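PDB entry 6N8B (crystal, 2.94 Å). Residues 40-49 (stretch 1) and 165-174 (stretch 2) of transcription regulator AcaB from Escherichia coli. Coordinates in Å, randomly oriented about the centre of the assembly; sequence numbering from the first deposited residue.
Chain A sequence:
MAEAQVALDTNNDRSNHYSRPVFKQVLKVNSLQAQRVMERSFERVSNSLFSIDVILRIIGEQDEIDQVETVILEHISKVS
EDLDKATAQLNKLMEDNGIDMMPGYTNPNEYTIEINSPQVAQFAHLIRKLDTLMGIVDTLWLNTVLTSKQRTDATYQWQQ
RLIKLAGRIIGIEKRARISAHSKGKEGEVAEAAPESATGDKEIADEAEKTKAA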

# COMPACT_ATOMS: atom_id res chain seq x y z
N ARG A 40 9.71 -2.99 1.27
CA ARG A 40 9.82 -3.42 -0.12
C ARG A 40 8.84 -2.72 -1.05
O ARG A 40 9.02 -2.81 -2.27
CB ARG A 40 9.64 -4.94 -0.25
CG ARG A 40 8.47 -5.54 0.50
CD ARG A 40 8.67 -7.04 0.72
NE ARG A 40 8.30 -7.83 -0.45
CZ ARG A 40 7.28 -8.69 -0.49
NH1 ARG A 40 6.53 -8.89 0.60
NH2 ARG A 40 7.02 -9.37 -1.60
N SER A 41 7.83 -2.02 -0.53
CA SER A 41 6.82 -1.45 -1.41
C SER A 41 6.68 0.06 -1.35
O SER A 41 6.32 0.66 -2.36
CB SER A 41 5.44 -2.07 -1.11
OG SER A 41 4.84 -1.45 0.01
N PHE A 42 6.96 0.70 -0.21
CA PHE A 42 6.53 2.09 -0.03
C PHE A 42 7.21 3.03 -1.02
O PHE A 42 6.54 3.74 -1.78
CB PHE A 42 6.79 2.56 1.40
CG PHE A 42 6.30 3.95 1.67
CD1 PHE A 42 4.97 4.19 1.95
CD2 PHE A 42 7.18 5.02 1.64
CE1 PHE A 42 4.51 5.46 2.19
CE2 PHE A 42 6.72 6.31 1.89
CZ PHE A 42 5.39 6.53 2.16
N GLU A 43 8.54 3.09 -1.00
CA GLU A 43 9.24 4.07 -1.82
C GLU A 43 8.98 3.84 -3.30
O GLU A 43 8.92 4.80 -4.07
CB GLU A 43 10.73 4.04 -1.52
CG GLU A 43 11.07 4.62 -0.16
CD GLU A 43 12.51 5.03 -0.04
OE1 GLU A 43 13.35 4.48 -0.78
OE2 GLU A 43 12.81 5.90 0.81
N ARG A 44 8.81 2.58 -3.71
CA ARG A 44 8.40 2.31 -5.09
C ARG A 44 7.00 2.84 -5.36
O ARG A 44 6.75 3.46 -6.39
CB ARG A 44 8.48 0.81 -5.37
CG ARG A 44 8.13 0.44 -6.79
CD ARG A 44 9.05 1.11 -7.79
NE ARG A 44 8.57 0.96 -9.16
CZ ARG A 44 7.78 1.84 -9.77
NH1 ARG A 44 7.39 2.94 -9.13
NH2 ARG A 44 7.39 1.63 -11.02
N VAL A 45 6.06 2.58 -4.44
CA VAL A 45 4.70 3.07 -4.59
C VAL A 45 4.65 4.59 -4.48
O VAL A 45 3.90 5.25 -5.21
CB VAL A 45 3.78 2.40 -3.56
CG1 VAL A 45 2.40 3.03 -3.57
CG2 VAL A 45 3.65 0.93 -3.87
N SER A 46 5.47 5.17 -3.60
CA SER A 46 5.51 6.62 -3.47
C SER A 46 5.96 7.26 -4.78
O SER A 46 5.39 8.27 -5.21
CB SER A 46 6.45 7.02 -2.33
OG SER A 46 6.31 8.39 -2.00
N ASN A 47 6.97 6.68 -5.41
CA ASN A 47 7.44 7.14 -6.71
C ASN A 47 6.43 6.79 -7.81
O ASN A 47 6.30 7.55 -8.77
CB ASN A 47 8.82 6.52 -6.93
CG ASN A 47 9.34 6.63 -8.34
OD1 ASN A 47 8.82 7.36 -9.18
ND2 ASN A 47 10.40 5.90 -8.61
N SER A 48 5.64 5.74 -7.62
CA SER A 48 4.68 5.35 -8.65
C SER A 48 3.50 6.31 -8.69
O SER A 48 3.10 6.76 -9.77
CB SER A 48 4.19 3.92 -8.42
OG SER A 48 3.32 3.51 -9.46
N LEU A 49 2.94 6.65 -7.53
CA LEU A 49 1.85 7.62 -7.51
C LEU A 49 2.32 9.00 -7.96
O LEU A 49 1.54 9.75 -8.56
CB LEU A 49 1.24 7.70 -6.10
CG LEU A 49 0.58 6.42 -5.58
CD1 LEU A 49 0.34 6.52 -4.08
CD2 LEU A 49 -0.72 6.15 -6.32
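Stretch 2 (165-174) LAGRIIGIEK

The polar centre of the contact is Glu173, whose OE1 accepts two hydrogen bonds from stretch 1. The shorter comes from Ser48, with OG 2.7 Å from Glu173 OE1. The second comes from Arg44, where NH2 stands 3.0 Å from Glu173 OE1 with an N-H...O angle of 148°, and is part of a salt bridge. Arg44 and Ser48 are four residues apart, one helical turn, so both can reach the same oxygen.

Arg44 starts with its CA-to-CB bond sideways to stretch 2, and its side chain (chi1 t, chi2 p, chi3 t) then carries the guanidinium to Glu173. The carboxylate meets that group at its edge, near the plane, where the N-H bonds point, while Ile170 CG1 lies over one face. Farther back along the same side chain, Arg44 CG packs 3.6 Å from Ile170 CD1, so the arginine adds apolar contact to its charge pairing; its NE is hydrogen-bonded elsewhere in the structure. Glu173 itself points toward stretch 1 with chi1 and chi2 both t, an extended course that brings its carboxylate to the two donors.

Ser48 also points toward its partner, and the backbones come close here: the CA atoms of Ser48 and Ile170 are 5.7 Å apart. Ser48 OG, besides its bond to Glu173, rests 3.4 Å from Ile170 CA and 3.6 Å from Ile169 CG2. A second close pairing, about one turn earlier on each helix, sets Val45 CA 6.0 Å from Ala166 CA.

Around that pairing the contact is largely apolar. Val45, in the t rotamer, reaches stretch 2 with both methyls: Val45 CG2 lies 3.5 Å from Ala166 CB and 4.2 Å from Ile170 CD1, and Val45 CG1 lies 3.8 Å from Ile169 CD1. Ala166 also meets Ser41, with Ala166 CB 3.8 Å from Ser41 CB. Ile169 points toward stretch 1 and has the largest area covered by it; besides Val45 and Ser48 it touches Leu49, whose CD2 is 3.8 Å from Ile169 CG2.

The two helices run in broadly the same direction, crossing at 31° with axes 9.2 Å apart at closest approach, and together bury 426 Å². Stretch 2 is helical throughout, with bonds such as Glu173 N to Ile169 O at 2.8 Å. Stretch 1 is also helical but kinked where N of Glu43 and Arg44 lacks a bond to the preceding turn; regular bonding resumes with Val45 N to Ser41 O at 2.8 Å. The contacting residues of stretch 2, Ala166, Ile169, Ile170 and Glu173, follow the three-and-four spacing of one helical face. Gly167 and Gly171 fall on the side turned from stretch 1, as Phe42 and Ser46 point away from stretch 2.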

# COMPACT_ATOMS: atom_id res chain seq x y z
N LEU A 165 -1.64 -4.79 -3.99
CA LEU A 165 -2.09 -3.41 -4.14
C LEU A 165 -0.96 -2.53 -4.64
O LEU A 165 -1.13 -1.74 -5.58
CB LEU A 165 -2.64 -2.88 -2.82
CG LEU A 165 -3.05 -1.41 -2.92
CD1 LEU A 165 -4.09 -1.21 -4.01
CD2 LEU A 165 -3.56 -0.91 -1.59
N ALA A 166 0.22 -2.65 -4.02
CA ALA A 166 1.41 -2.00 -4.53
C ALA A 166 1.63 -2.33 -6.00
O ALA A 166 1.76 -1.44 -6.85
CB ALA A 166 2.63 -2.41 -3.71
N GLY A 167 1.66 -3.63 -6.32
CA GLY A 167 1.88 -4.05 -7.70
C GLY A 167 0.89 -3.44 -8.67
O GLY A 167 1.24 -3.11 -9.80
N ARG A 168 -0.34 -3.26 -8.23
CA ARG A 168 -1.37 -2.83 -9.16
C ARG A 168 -1.31 -1.33 -9.40
O ARG A 168 -1.50 -0.88 -10.54
CB ARG A 168 -2.71 -3.29 -8.65
CG ARG A 168 -2.82 -4.75 -8.96
CD ARG A 168 -4.22 -5.17 -9.01
NE ARG A 168 -4.78 -4.62 -10.25
CZ ARG A 168 -6.00 -4.16 -10.40
NH1 ARG A 168 -6.81 -4.21 -9.38
NH2 ARG A 168 -6.40 -3.65 -11.56
N ILE A 169 -1.02 -0.56 -8.36
CA ILE A 169 -0.67 0.85 -8.53
C ILE A 169 0.40 0.99 -9.60
O ILE A 169 0.25 1.73 -10.58
CB ILE A 169 -0.22 1.45 -7.19
CG1 ILE A 169 -1.42 1.60 -6.26
CG2 ILE A 169 0.50 2.77 -7.41
CD1 ILE A 169 -1.06 2.01 -4.85
N ILE A 170 1.51 0.26 -9.43
CA ILE A 170 2.59 0.32 -10.41
C ILE A 170 2.10 -0.17 -11.77
O ILE A 170 2.41 0.44 -12.80
CB ILE A 170 3.80 -0.50 -9.91
CG1 ILE A 170 4.49 0.26 -8.77
CG2 ILE A 170 4.78 -0.78 -11.04
CD1 ILE A 170 4.83 -0.61 -7.59
N GLY A 171 1.30 -1.23 -11.79
CA GLY A 171 0.71 -1.67 -13.04
C GLY A 171 -0.14 -0.59 -13.69
O GLY A 171 -0.06 -0.36 -14.90
N ILE A 172 -0.97 0.09 -12.89
CA ILE A 172 -1.72 1.24 -13.38
C ILE A 172 -0.76 2.30 -13.92
O ILE A 172 -1.03 2.94 -14.95
CB ILE A 172 -2.62 1.81 -12.27
CG1 ILE A 172 -3.79 0.85 -12.00
CG2 ILE A 172 -3.14 3.19 -12.65
CD1 ILE A 172 -4.65 1.24 -10.82
N GLU A 173 0.38 2.48 -13.25
CA GLU A 173 1.34 3.47 -13.73
C GLU A 173 1.95 3.05 -15.05
O GLU A 173 2.15 3.88 -15.94
CB GLU A 173 2.44 3.70 -12.68
CG GLU A 173 3.66 4.46 -13.20
CD GLU A 173 4.94 4.07 -12.50
OE1 GLU A 173 4.89 3.19 -11.61
OE2 GLU A 173 6.00 4.63 -12.84
N LYS A 174 2.19 1.75 -15.24
CA LYS A 174 2.73 1.29 -16.51
C LYS A 174 1.70 1.33 -17.63
O LYS A 174 2.08 1.51 -18.79
CB LYS A 174 3.29 -0.13 -16.37
CG LYS A 174 4.19 -0.33 -15.16
CD LYS A 174 4.43 -1.81 -14.87
CE LYS A 174 5.57 -2.37 -15.70
NZ LYS A 174 6.88 -1.80 -15.30